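Local coordinates for protein alpha-1,6-mannanase (Bacteroides thetaiotaomicron, PDB 4V1S) that probably hydrolyses alpha-1,6-mannosidic linkages within mannan chains, as a family GH76 glycoside hydrolase of a gut bacterium, at residues Asn245-Ala250 / Lys291-Ser296; Tyr116-Tyr121 / Leu130-Glu135; Gly355-His360 / Arg375-Ala380; Ser211-Tyr216 / Leu275-Ala280. All blocks are in the same frame, centred on the assembly; numbering follows the deposited sequence.

Interaction 1 (Asn245-Ala250 / Lys291-Ser296); sequences NLLWDA and KATLAS
Asn245 brings its CA to within 5.0 Å of Thr293 CA, the nearest pair of CA atoms across the two segments, where the start of a short strand meets the flank of a helix. Asn245 itself has a left-handed backbone (phi 60°) and leads into strand 246-252, while 291-296 is regular helix. The joint shows how a single hydroxyl can tie a strand to a helix side. Thr293 OG1 donates to Asn245 O at 2.7 Å, lying in the carbonyl plane with a C=O...O angle of 146°. Thr293 CA adds a longer C-H...O contact to the same oxygen. The rotamer explains the aim: OG1 stands anti to the carbonyl carbon and beside the backbone N (chi1 -62°), on the side facing Asn245. Gln289, a turn earlier, bonds through NE2 to both Thr293 OG1 and Asn245 OD1, fixing the hydroxyl and the amide together. The amide nitrogen ND2 of Asn245 rests against Ala292 CB at 3.8 Å.

Leu246 supplies the apolar part. Its CD2 branch reaches Ser296 CB at 3.7 Å and Thr293 O at 3.8 Å, whereas Leu247 CD2 only grazes Thr293 CG2 at 4.3 Å. Ser296 OG turns to Asp244 O, a second tie to the chain just before the strand. Further along, Asp249 and Ala250 both face Asn259 in a classic beta bulge. The whole is a strand-to-helix joint on the (alpha/alpha)6-barrel fold of the GH76 family, where a small antiparallel sheet is fastened to helix 284-301.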
# COMPACT_ATOMS: atom_id res chain seq x y z
N ASN A 245 -6.61 5.71 19.58
CA ASN A 245 -5.44 5.12 18.95
C ASN A 245 -5.51 5.08 17.43
O ASN A 245 -4.81 4.30 16.79
CB ASN A 245 -5.12 3.75 19.52
CG ASN A 245 -4.50 3.86 20.89
OD1 ASN A 245 -3.36 4.33 21.02
ND2 ASN A 245 -5.25 3.49 21.92
N LEU A 246 -6.31 5.97 16.87
CA LEU A 246 -6.33 6.15 15.42
C LEU A 246 -5.49 7.36 15.03
O LEU A 246 -5.10 8.16 15.87
CB LEU A 246 -7.75 6.28 14.90
CG LEU A 246 -8.58 5.00 15.11
CD1 LEU A 246 -9.97 5.16 14.53
CD2 LEU A 246 -7.89 3.75 14.55
N LEU A 247 -5.19 7.45 13.74
CA LEU A 247 -4.27 8.47 13.22
C LEU A 247 -5.01 9.58 12.51
O LEU A 247 -5.84 9.33 11.63
CB LEU A 247 -3.27 7.84 12.23
CG LEU A 247 -2.08 7.02 12.74
CD1 LEU A 247 -1.08 7.86 13.54
CD2 LEU A 247 -2.52 5.81 13.55
N TRP A 248 -4.67 10.81 12.87
CA TRP A 248 -5.09 11.98 12.11
C TRP A 248 -4.33 11.99 10.77
O TRP A 248 -3.44 11.19 10.55
CB TRP A 248 -4.84 13.27 12.91
CG TRP A 248 -5.68 13.33 14.16
CD1 TRP A 248 -7.01 13.06 14.25
CD2 TRP A 248 -5.26 13.72 15.48
NE1 TRP A 248 -7.44 13.23 15.55
CE2 TRP A 248 -6.39 13.62 16.32
CE3 TRP A 248 -4.04 14.11 16.04
CZ2 TRP A 248 -6.34 13.94 17.69
CZ3 TRP A 248 -3.98 14.41 17.38
CH2 TRP A 248 -5.12 14.31 18.20
N ASP A 249 -4.73 12.87 9.87
CA ASP A 249 -4.22 12.85 8.49
C ASP A 249 -2.92 13.62 8.27
O ASP A 249 -2.01 13.12 7.62
CB ASP A 249 -5.27 13.37 7.50
CG ASP A 249 -4.92 13.03 6.07
OD1 ASP A 249 -4.82 11.84 5.80
OD2 ASP A 249 -4.75 13.93 5.23
N ALA A 250 -2.83 14.83 8.81
CA ALA A 250 -1.73 15.71 8.45
C ALA A 250 -1.64 16.87 9.42
O ALA A 250 -2.61 17.17 10.13
CB ALA A 250 -1.91 16.24 7.05
N LYS A 291 -1.86 -3.55 18.32
CA LYS A 291 -3.10 -4.21 18.69
C LYS A 291 -4.20 -3.19 19.01
O LYS A 291 -5.34 -3.37 18.62
CB LYS A 291 -2.89 -5.15 19.87
CG LYS A 291 -2.15 -6.42 19.51
CD LYS A 291 -1.92 -7.23 20.78
CE LYS A 291 -1.16 -8.50 20.53
NZ LYS A 291 -0.97 -9.25 21.81
N ALA A 292 -3.83 -2.13 19.72
CA ALA A 292 -4.81 -1.10 20.07
C ALA A 292 -5.37 -0.37 18.85
O ALA A 292 -6.59 -0.17 18.72
CB ALA A 292 -4.22 -0.09 21.05
N THR A 293 -4.47 0.04 17.96
CA THR A 293 -4.87 0.72 16.74
C THR A 293 -5.68 -0.21 15.79
O THR A 293 -6.68 0.23 15.22
CB THR A 293 -3.66 1.31 16.04
OG1 THR A 293 -3.05 2.29 16.90
CG2 THR A 293 -4.00 1.93 14.68
N LEU A 294 -5.28 -1.46 15.69
CA LEU A 294 -6.01 -2.42 14.87
C LEU A 294 -7.44 -2.67 15.43
O LEU A 294 -8.40 -2.66 14.68
CB LEU A 294 -5.24 -3.71 14.72
CG LEU A 294 -5.89 -4.76 13.84
CD1 LEU A 294 -6.14 -4.31 12.42
CD2 LEU A 294 -5.00 -5.99 13.88
N ALA A 295 -7.59 -2.81 16.73
CA ALA A 295 -8.92 -2.98 17.29
C ALA A 295 -9.81 -1.78 17.01
O ALA A 295 -10.98 -1.94 16.66
CB ALA A 295 -8.83 -3.26 18.79
N SER A 296 -9.28 -0.58 17.18
CA SER A 296 -10.04 0.64 16.92
C SER A 296 -10.35 0.81 15.43
O SER A 296 -11.40 1.35 15.05
CB SER A 296 -9.29 1.85 17.42
OG SER A 296 -9.31 1.88 18.85

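Interaction 2 (Tyr116-Tyr121 / Leu130-Glu135)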
# COMPACT_ATOMS: atom_id res chain seq x y z
N TYR A 116 8.41 5.96 -14.89
CA TYR A 116 8.10 6.96 -13.86
C TYR A 116 9.33 7.42 -13.05
O TYR A 116 9.20 8.29 -12.18
CB TYR A 116 7.06 6.40 -12.90
CG TYR A 116 5.70 6.07 -13.51
CD1 TYR A 116 5.51 4.94 -14.29
CD2 TYR A 116 4.61 6.89 -13.32
CE1 TYR A 116 4.29 4.62 -14.82
CE2 TYR A 116 3.37 6.56 -13.84
CZ TYR A 116 3.22 5.47 -14.63
OH TYR A 116 1.99 5.19 -15.17
N TRP A 117 10.48 6.79 -13.28
CA TRP A 117 11.68 7.11 -12.50
C TRP A 117 12.38 8.33 -13.06
O TRP A 117 12.69 8.38 -14.26
CB TRP A 117 12.63 5.94 -12.53
CG TRP A 117 13.92 6.13 -11.79
CD1 TRP A 117 15.14 6.36 -12.33
CD2 TRP A 117 14.10 6.11 -10.37
NE1 TRP A 117 16.09 6.42 -11.35
CE2 TRP A 117 15.48 6.31 -10.13
CE3 TRP A 117 13.23 5.96 -9.27
CZ2 TRP A 117 16.04 6.28 -8.87
CZ3 TRP A 117 13.79 5.97 -8.02
CH2 TRP A 117 15.19 6.15 -7.82
N HIS A 118 12.69 9.27 -12.17
CA HIS A 118 13.51 10.40 -12.52
C HIS A 118 14.89 10.24 -11.90
O HIS A 118 14.99 10.19 -10.70
CB HIS A 118 12.88 11.72 -12.09
CG HIS A 118 13.36 12.89 -12.89
ND1 HIS A 118 14.68 13.31 -12.88
CD2 HIS A 118 12.71 13.73 -13.73
CE1 HIS A 118 14.82 14.34 -13.69
NE2 HIS A 118 13.63 14.63 -14.20
N PRO A 119 15.95 10.21 -12.73
CA PRO A 119 17.30 9.91 -12.18
C PRO A 119 17.95 11.09 -11.47
O PRO A 119 18.91 10.90 -10.76
CB PRO A 119 18.11 9.57 -13.41
CG PRO A 119 17.44 10.30 -14.52
CD PRO A 119 15.97 10.29 -14.19
N ASN A 120 17.43 12.29 -11.66
CA ASN A 120 18.02 13.49 -11.04
C ASN A 120 17.18 14.70 -11.33
O ASN A 120 17.33 15.33 -12.41
CB ASN A 120 19.47 13.80 -11.50
CG ASN A 120 19.98 15.11 -10.88
OD1 ASN A 120 19.37 15.62 -9.93
ND2 ASN A 120 21.05 15.65 -11.40
N TYR A 121 16.35 15.08 -10.36
CA TYR A 121 15.68 16.36 -10.44
C TYR A 121 16.09 17.13 -9.20
O TYR A 121 15.94 16.64 -8.07
CB TYR A 121 14.18 16.23 -10.58
CG TYR A 121 13.45 17.54 -10.45
CD1 TYR A 121 13.67 18.60 -11.36
CD2 TYR A 121 12.60 17.78 -9.38
CE1 TYR A 121 12.98 19.81 -11.24
CE2 TYR A 121 11.92 19.01 -9.26
CZ TYR A 121 12.15 20.02 -10.17
OH TYR A 121 11.51 21.25 -10.08
N LEU A 130 3.63 10.75 -12.63
CA LEU A 130 3.38 10.40 -14.02
C LEU A 130 4.70 10.09 -14.73
O LEU A 130 5.77 10.40 -14.23
CB LEU A 130 2.69 11.58 -14.72
CG LEU A 130 1.20 11.80 -14.41
CD1 LEU A 130 0.74 13.18 -14.85
CD2 LEU A 130 0.33 10.71 -15.04
N PRO A 131 4.63 9.46 -15.92
CA PRO A 131 5.86 9.20 -16.63
C PRO A 131 6.70 10.45 -16.81
O PRO A 131 6.17 11.54 -17.05
CB PRO A 131 5.36 8.65 -17.96
CG PRO A 131 4.12 7.90 -17.57
CD PRO A 131 3.47 8.83 -16.55
N THR A 132 8.01 10.26 -16.69
CA THR A 132 8.96 11.36 -16.75
C THR A 132 10.27 10.84 -17.33
O THR A 132 10.39 9.67 -17.70
CB THR A 132 9.15 11.96 -15.33
OG1 THR A 132 9.79 13.24 -15.40
CG2 THR A 132 9.91 11.03 -14.42
N SER A 133 11.21 11.74 -17.47
CA SER A 133 12.57 11.40 -17.91
C SER A 133 13.51 12.49 -17.46
O SER A 133 13.09 13.56 -17.00
CB SER A 133 12.62 11.23 -19.43
OG SER A 133 12.20 12.40 -20.10
N ALA A 134 14.80 12.22 -17.63
CA ALA A 134 15.85 13.10 -17.09
C ALA A 134 15.77 14.56 -17.49
O ALA A 134 16.29 15.43 -16.75
CB ALA A 134 17.20 12.57 -17.49
N GLU A 135 15.20 14.84 -18.65
CA GLU A 135 15.10 16.21 -19.19
C GLU A 135 13.77 16.94 -18.90
O GLU A 135 13.55 18.07 -19.35
CB GLU A 135 15.41 16.23 -20.69
CG GLU A 135 14.22 16.03 -21.63
CD GLU A 135 13.68 14.59 -21.69
OE1 GLU A 135 14.22 13.71 -20.99
OE2 GLU A 135 12.71 14.35 -22.47
O HOH W 1 18.23 15.03 -14.94
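One water molecule is shared by Asn120 and Ala134, donating to both carbonyls at 2.7 Å from Asn120 O and 2.7 Å from Ala134 O. It bridges the two segments near their C-terminal ends, after they have run side by side with end-to-end directions 34° apart. His118 illustrates how a ring can be fixed from several directions. Asn120 N donates to its ND1 at 3.2 Å, almost in the ring plane, and NE2 bonds to Lys136 O, a pairing consistent with a proton on NE2. Ser133 C and Ala134 N lie over one ring face, while Thr132 OG1 sits at the edge, 3.4 Å from His118 CD2. Thr132 CG2, between the backbone N and the carbonyl carbon, packs against Tyr116 O and His118 CB. At the other end Pro131 lies alongside Tyr116, with Pro131 CG over the face toward the rim, 4.1 Å from the centroid of the Tyr116 ring, a CH-pi contact. Pro131 CD comes to 3.5 Å from Tyr116 CE2. Pro119 CG meets Ala134 CB at 3.7 Å. Beyond the contact, Tyr116 OH bonds to Ser79 O and its ring touches helix 81-97; Trp117 meets Tyr127 edge-to-face. Segment 130-135 thus runs beside the first strand of the hairpin 117-121/124-127, in roughly the same direction, on the way from strand 124-127 to helix 142-159.

Interaction 3 (Gly355-His360 / Arg375-Ala380)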
# COMPACT_ATOMS: atom_id res chain seq x y z
N GLY A 355 -17.35 -7.34 -14.16
CA GLY A 355 -16.08 -7.68 -13.51
C GLY A 355 -15.25 -6.49 -13.04
O GLY A 355 -14.02 -6.61 -12.85
N ARG A 356 -15.93 -5.35 -12.83
CA ARG A 356 -15.31 -4.12 -12.32
C ARG A 356 -15.62 -3.88 -10.85
O ARG A 356 -16.56 -4.46 -10.29
CB ARG A 356 -15.71 -2.92 -13.16
CG ARG A 356 -15.37 -3.16 -14.63
CD ARG A 356 -15.56 -1.90 -15.40
NE ARG A 356 -15.24 -2.09 -16.80
CZ ARG A 356 -16.10 -2.04 -17.79
NH1 ARG A 356 -17.40 -1.84 -17.55
NH2 ARG A 356 -15.70 -2.22 -19.03
N TYR A 357 -14.80 -3.03 -10.24
CA TYR A 357 -14.88 -2.75 -8.80
C TYR A 357 -15.09 -1.27 -8.52
O TYR A 357 -14.54 -0.40 -9.22
CB TYR A 357 -13.61 -3.26 -8.09
CG TYR A 357 -13.60 -4.76 -8.11
CD1 TYR A 357 -13.08 -5.47 -9.21
CD2 TYR A 357 -14.19 -5.48 -7.08
CE1 TYR A 357 -13.15 -6.86 -9.25
CE2 TYR A 357 -14.23 -6.87 -7.10
CZ TYR A 357 -13.74 -7.55 -8.20
OH TYR A 357 -13.83 -8.94 -8.21
N PRO A 358 -15.88 -0.98 -7.48
CA PRO A 358 -16.14 0.39 -7.08
C PRO A 358 -14.99 0.99 -6.27
O PRO A 358 -14.12 0.29 -5.75
CB PRO A 358 -17.38 0.24 -6.22
CG PRO A 358 -17.15 -1.06 -5.51
CD PRO A 358 -16.56 -1.94 -6.59
N GLU A 359 -15.05 2.30 -6.11
CA GLU A 359 -14.06 3.01 -5.32
C GLU A 359 -14.10 2.62 -3.83
O GLU A 359 -13.04 2.41 -3.21
CB GLU A 359 -14.28 4.50 -5.44
CG GLU A 359 -13.35 5.35 -4.61
CD GLU A 359 -13.29 6.80 -5.03
OE1 GLU A 359 -14.18 7.28 -5.78
OE2 GLU A 359 -12.37 7.50 -4.58
N HIS A 360 -15.31 2.50 -3.29
CA HIS A 360 -15.53 2.33 -1.85
C HIS A 360 -15.96 0.88 -1.55
O HIS A 360 -16.64 0.25 -2.37
CB HIS A 360 -16.57 3.37 -1.40
CG HIS A 360 -16.65 3.58 0.09
ND1 HIS A 360 -16.01 4.62 0.74
CD2 HIS A 360 -17.37 2.93 1.03
CE1 HIS A 360 -16.31 4.58 2.02
NE2 HIS A 360 -17.13 3.55 2.22
N ARG A 375 -6.81 2.24 -9.87
CA ARG A 375 -6.62 1.70 -8.54
C ARG A 375 -7.77 0.86 -8.05
O ARG A 375 -7.56 0.01 -7.16
CB ARG A 375 -6.09 2.66 -7.47
CG ARG A 375 -6.87 3.84 -7.32
CD ARG A 375 -6.15 5.08 -6.76
NE ARG A 375 -7.29 5.92 -7.05
CZ ARG A 375 -7.75 6.94 -6.39
NH1 ARG A 375 -7.14 7.44 -5.34
NH2 ARG A 375 -8.89 7.48 -6.86
N PHE A 376 -8.98 1.07 -8.59
CA PHE A 376 -10.14 0.41 -7.99
C PHE A 376 -10.06 -1.13 -8.15
O PHE A 376 -10.38 -1.89 -7.22
CB PHE A 376 -11.46 0.88 -8.59
CG PHE A 376 -11.76 2.37 -8.48
CD1 PHE A 376 -10.95 3.26 -7.78
CD2 PHE A 376 -12.91 2.86 -9.11
CE1 PHE A 376 -11.26 4.61 -7.73
CE2 PHE A 376 -13.23 4.21 -9.06
CZ PHE A 376 -12.40 5.09 -8.37
N SER A 377 -9.68 -1.61 -9.33
CA SER A 377 -9.64 -3.04 -9.56
C SER A 377 -8.27 -3.62 -9.22
O SER A 377 -8.19 -4.78 -8.85
CB SER A 377 -10.02 -3.42 -10.99
OG SER A 377 -11.42 -3.24 -11.18
N THR A 378 -7.21 -2.81 -9.31
CA THR A 378 -5.90 -3.37 -9.02
C THR A 378 -5.76 -3.73 -7.51
O THR A 378 -5.11 -4.72 -7.17
CB THR A 378 -4.77 -2.44 -9.46
OG1 THR A 378 -4.89 -1.17 -8.83
CG2 THR A 378 -4.72 -2.31 -11.00
N VAL A 379 -6.36 -2.93 -6.61
CA VAL A 379 -6.31 -3.28 -5.20
C VAL A 379 -7.08 -4.59 -4.96
O VAL A 379 -6.68 -5.38 -4.15
CB VAL A 379 -6.77 -2.15 -4.30
CG1 VAL A 379 -8.21 -1.75 -4.56
CG2 VAL A 379 -6.55 -2.50 -2.85
N ALA A 380 -8.19 -4.80 -5.68
CA ALA A 380 -8.92 -6.06 -5.56
C ALA A 380 -8.07 -7.25 -6.02
O ALA A 380 -8.00 -8.25 -5.35
CB ALA A 380 -10.23 -6.00 -6.31
O HOH W 2 -11.76 -4.91 -13.22
O HOH W 3 -12.92 -1.13 -11.46
O HOH W 4 -11.84 -1.09 -5.06
O HOH W 5 -10.98 9.54 -6.12
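Tyr357 and Ser377 place their CA atoms 5.3 Å apart, and Glu359 and Phe376 are almost as close, as the irregular segment 355-360 lies against the early turns of helix 374-394. Two rings each receive an aliphatic group on a face. Glu359 CA lies above the centre of the Phe376 ring, and Glu359 CB stands 3.8 Å from its centroid in a CH-pi contact. The carboxylate is turned only 23° from the ring plane; its OE2 bonds to Tyr314 and, through one water, reaches Arg375 NH2, which itself pairs with Asp373. An alanine in place of Phe376 lacks the ring under Glu359 CA and CB, which would probably open a gap there and leave the Glu359 chain less firmly placed between its backbone and the Tyr314 bond.

Ala380 CB sits over the centre of the Tyr357 ring, 3.9 Å from the centroid, while Ser377 OG approaches in the ring plane, 3.4 Å from Tyr357 CD1. That hydroxyl holds two waters, one bonded to Gly355 O and one to Tyr357 N; another water joins Pro358 O to Phe376 O. A long loop thus doubles back onto the final helix of the chain, part of an (alpha/alpha)6-barrel fold.

Interaction 4 (Ser211-Tyr216 / Leu275-Ala280)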
# COMPACT_ATOMS: atom_id res chain seq x y z
N SER A 211 8.93 0.95 4.90
CA SER A 211 10.04 0.77 3.96
C SER A 211 11.37 0.64 4.70
O SER A 211 12.19 -0.24 4.40
CB SER A 211 10.12 1.94 2.98
OG SER A 211 8.99 2.03 2.14
N CYS A 212 11.58 1.54 5.67
CA CYS A 212 12.77 1.49 6.52
C CYS A 212 12.90 0.14 7.21
O CYS A 212 13.98 -0.45 7.23
CB CYS A 212 12.76 2.60 7.57
SG CYS A 212 13.23 4.23 6.99
N MET A 213 11.81 -0.35 7.79
CA MET A 213 11.86 -1.63 8.49
C MET A 213 12.14 -2.81 7.54
O MET A 213 12.91 -3.73 7.89
CB MET A 213 10.60 -1.86 9.32
CG MET A 213 10.48 -0.89 10.48
SD MET A 213 11.96 -0.76 11.53
CE MET A 213 12.25 -2.47 11.95
N LYS A 214 11.57 -2.76 6.34
CA LYS A 214 11.83 -3.80 5.35
C LYS A 214 13.28 -3.77 4.90
O LYS A 214 13.93 -4.82 4.82
CB LYS A 214 10.85 -3.71 4.17
CG LYS A 214 9.42 -4.13 4.52
CD LYS A 214 8.44 -4.02 3.38
CE LYS A 214 7.18 -4.80 3.70
NZ LYS A 214 7.40 -6.26 3.53
N LEU A 215 13.81 -2.57 4.66
CA LEU A 215 15.21 -2.45 4.29
C LEU A 215 16.19 -2.75 5.45
O LEU A 215 17.30 -3.26 5.22
CB LEU A 215 15.50 -1.10 3.65
CG LEU A 215 15.30 -1.13 2.13
CD1 LEU A 215 15.16 0.26 1.55
CD2 LEU A 215 16.45 -1.87 1.43
N TYR A 216 15.77 -2.45 6.68
CA TYR A 216 16.54 -2.86 7.85
C TYR A 216 16.70 -4.38 7.88
O TYR A 216 17.79 -4.90 8.10
CB TYR A 216 15.90 -2.37 9.16
CG TYR A 216 16.61 -2.90 10.37
CD1 TYR A 216 17.91 -2.51 10.64
CD2 TYR A 216 15.99 -3.81 11.22
CE1 TYR A 216 18.58 -3.01 11.74
CE2 TYR A 216 16.65 -4.32 12.32
CZ TYR A 216 17.94 -3.90 12.58
OH TYR A 216 18.62 -4.40 13.67
N LEU A 275 4.45 -3.58 13.84
CA LEU A 275 4.71 -5.02 13.97
C LEU A 275 6.14 -5.34 13.61
O LEU A 275 6.77 -6.18 14.25
CB LEU A 275 3.69 -5.85 13.16
CG LEU A 275 2.25 -5.77 13.70
CD1 LEU A 275 1.33 -6.48 12.74
CD2 LEU A 275 2.11 -6.35 15.11
N LYS A 276 6.69 -4.69 12.57
CA LYS A 276 8.10 -4.91 12.23
C LYS A 276 9.03 -4.34 13.29
O LYS A 276 10.07 -4.93 13.59
CB LYS A 276 8.46 -4.37 10.85
CG LYS A 276 7.70 -5.07 9.74
CD LYS A 276 8.34 -4.91 8.38
CE LYS A 276 9.48 -5.92 8.18
NZ LYS A 276 8.93 -7.31 8.05
N MET A 277 8.65 -3.20 13.86
CA MET A 277 9.47 -2.58 14.91
C MET A 277 9.49 -3.46 16.14
O MET A 277 10.52 -3.59 16.80
CB MET A 277 8.99 -1.18 15.24
CG MET A 277 9.15 -0.24 14.04
SD MET A 277 8.43 1.38 14.22
CE MET A 277 9.74 2.16 15.18
N TYR A 278 8.36 -4.10 16.43
CA TYR A 278 8.30 -5.08 17.50
C TYR A 278 9.26 -6.24 17.27
O TYR A 278 10.02 -6.60 18.17
CB TYR A 278 6.88 -5.62 17.64
CG TYR A 278 6.77 -6.76 18.62
CD1 TYR A 278 7.16 -6.60 19.95
CD2 TYR A 278 6.27 -7.99 18.23
CE1 TYR A 278 7.06 -7.64 20.85
CE2 TYR A 278 6.15 -9.03 19.12
CZ TYR A 278 6.56 -8.85 20.43
OH TYR A 278 6.44 -9.89 21.32
N GLN A 279 9.24 -6.81 16.08
CA GLN A 279 10.17 -7.92 15.77
C GLN A 279 11.64 -7.49 15.88
O GLN A 279 12.47 -8.26 16.37
CB GLN A 279 9.88 -8.48 14.37
CG GLN A 279 8.51 -9.15 14.25
CD GLN A 279 8.26 -10.29 15.25
OE1 GLN A 279 7.11 -10.56 15.64
NE2 GLN A 279 9.32 -10.96 15.67
N ALA A 280 11.94 -6.27 15.46
CA ALA A 280 13.32 -5.77 15.46
C ALA A 280 13.86 -5.44 16.86
O ALA A 280 15.04 -5.67 17.15
CB ALA A 280 13.44 -4.55 14.56
O HOH W 6 9.41 -7.66 5.01
O HOH W 7 17.33 -5.58 15.59
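Met213 meets Lys276, Met277 and Ala280 where two helices of the (alpha/alpha)6 barrel lie side by side, an arrangement that shows how a flexible side chain can fit itself to a neighbouring helix. The axes of 211-216 and 275-280 come within 9.8 Å, and their directions differ by 35°, roughly parallel. Starting at the backbone, Met213 CB touches Lys276 CB at 3.6 Å. Met213 CG moves on to Met277 CG at 3.9 Å, and Met213 SD rests on that same Met277 CG at 3.8 Å. The bend at chi3 (-54°) then puts the methyl CE against Ala280 CB at 3.5 Å, with Lys276 O also close by. The partners thus pass from Lys276 at CB, through Met277 at CG and SD, to Ala280 at CE, and the Met213 side chain crosses that of Met277 at about a right angle. Leu225 and Ala228 of helix 222-239 touch the same side chain. An alanine here would keep the CB contact but would probably leave Met277 CG and Ala280 CB facing a gap, and would be likely to weaken the grip between the helices.

Lys214 and Lys276 cross at about a right angle, CG of the first against CE of the second. Lys276 is modelled in two conformers; in the one described its NZ shares a water with Lys214 NZ. Each ammonium has an acidic mate, Asp154 for Lys214 and Glu217 for Lys276, which would probably ease the repulsion of like charges. At the far end, Tyr216 CE2 brushes Ala280 CB, and a water in the plane of the Tyr216 ring lies 2.6 Å from Tyr216 OH and donates to Ala280 O at 2.8 Å.

Overall arrangement
Along the chain interaction 2 comes first and closes before the others open; interactions 4 and 1 interleave, their segments alternating, and interaction 3 follows last. Interactions 1 and 4 are the nearest pair, with centres 19 Å and nearest atoms about 6 Å apart, and they use consecutive helices, 284-301 and 264-281. Interactions 1 and 2 stand farthest apart, 35 Å between centres; both this pair and interactions 3 and 4, whose centres are 29 Å apart, lie on opposite sides of the chain's centre. No two contacts touch. They sample a largely helical chain at separate points: a hairpin with its following loop, a helix pair, a sheet-to-helix joint and a loop on the last helix, together consistent with the (alpha/alpha)6 fold of GH76.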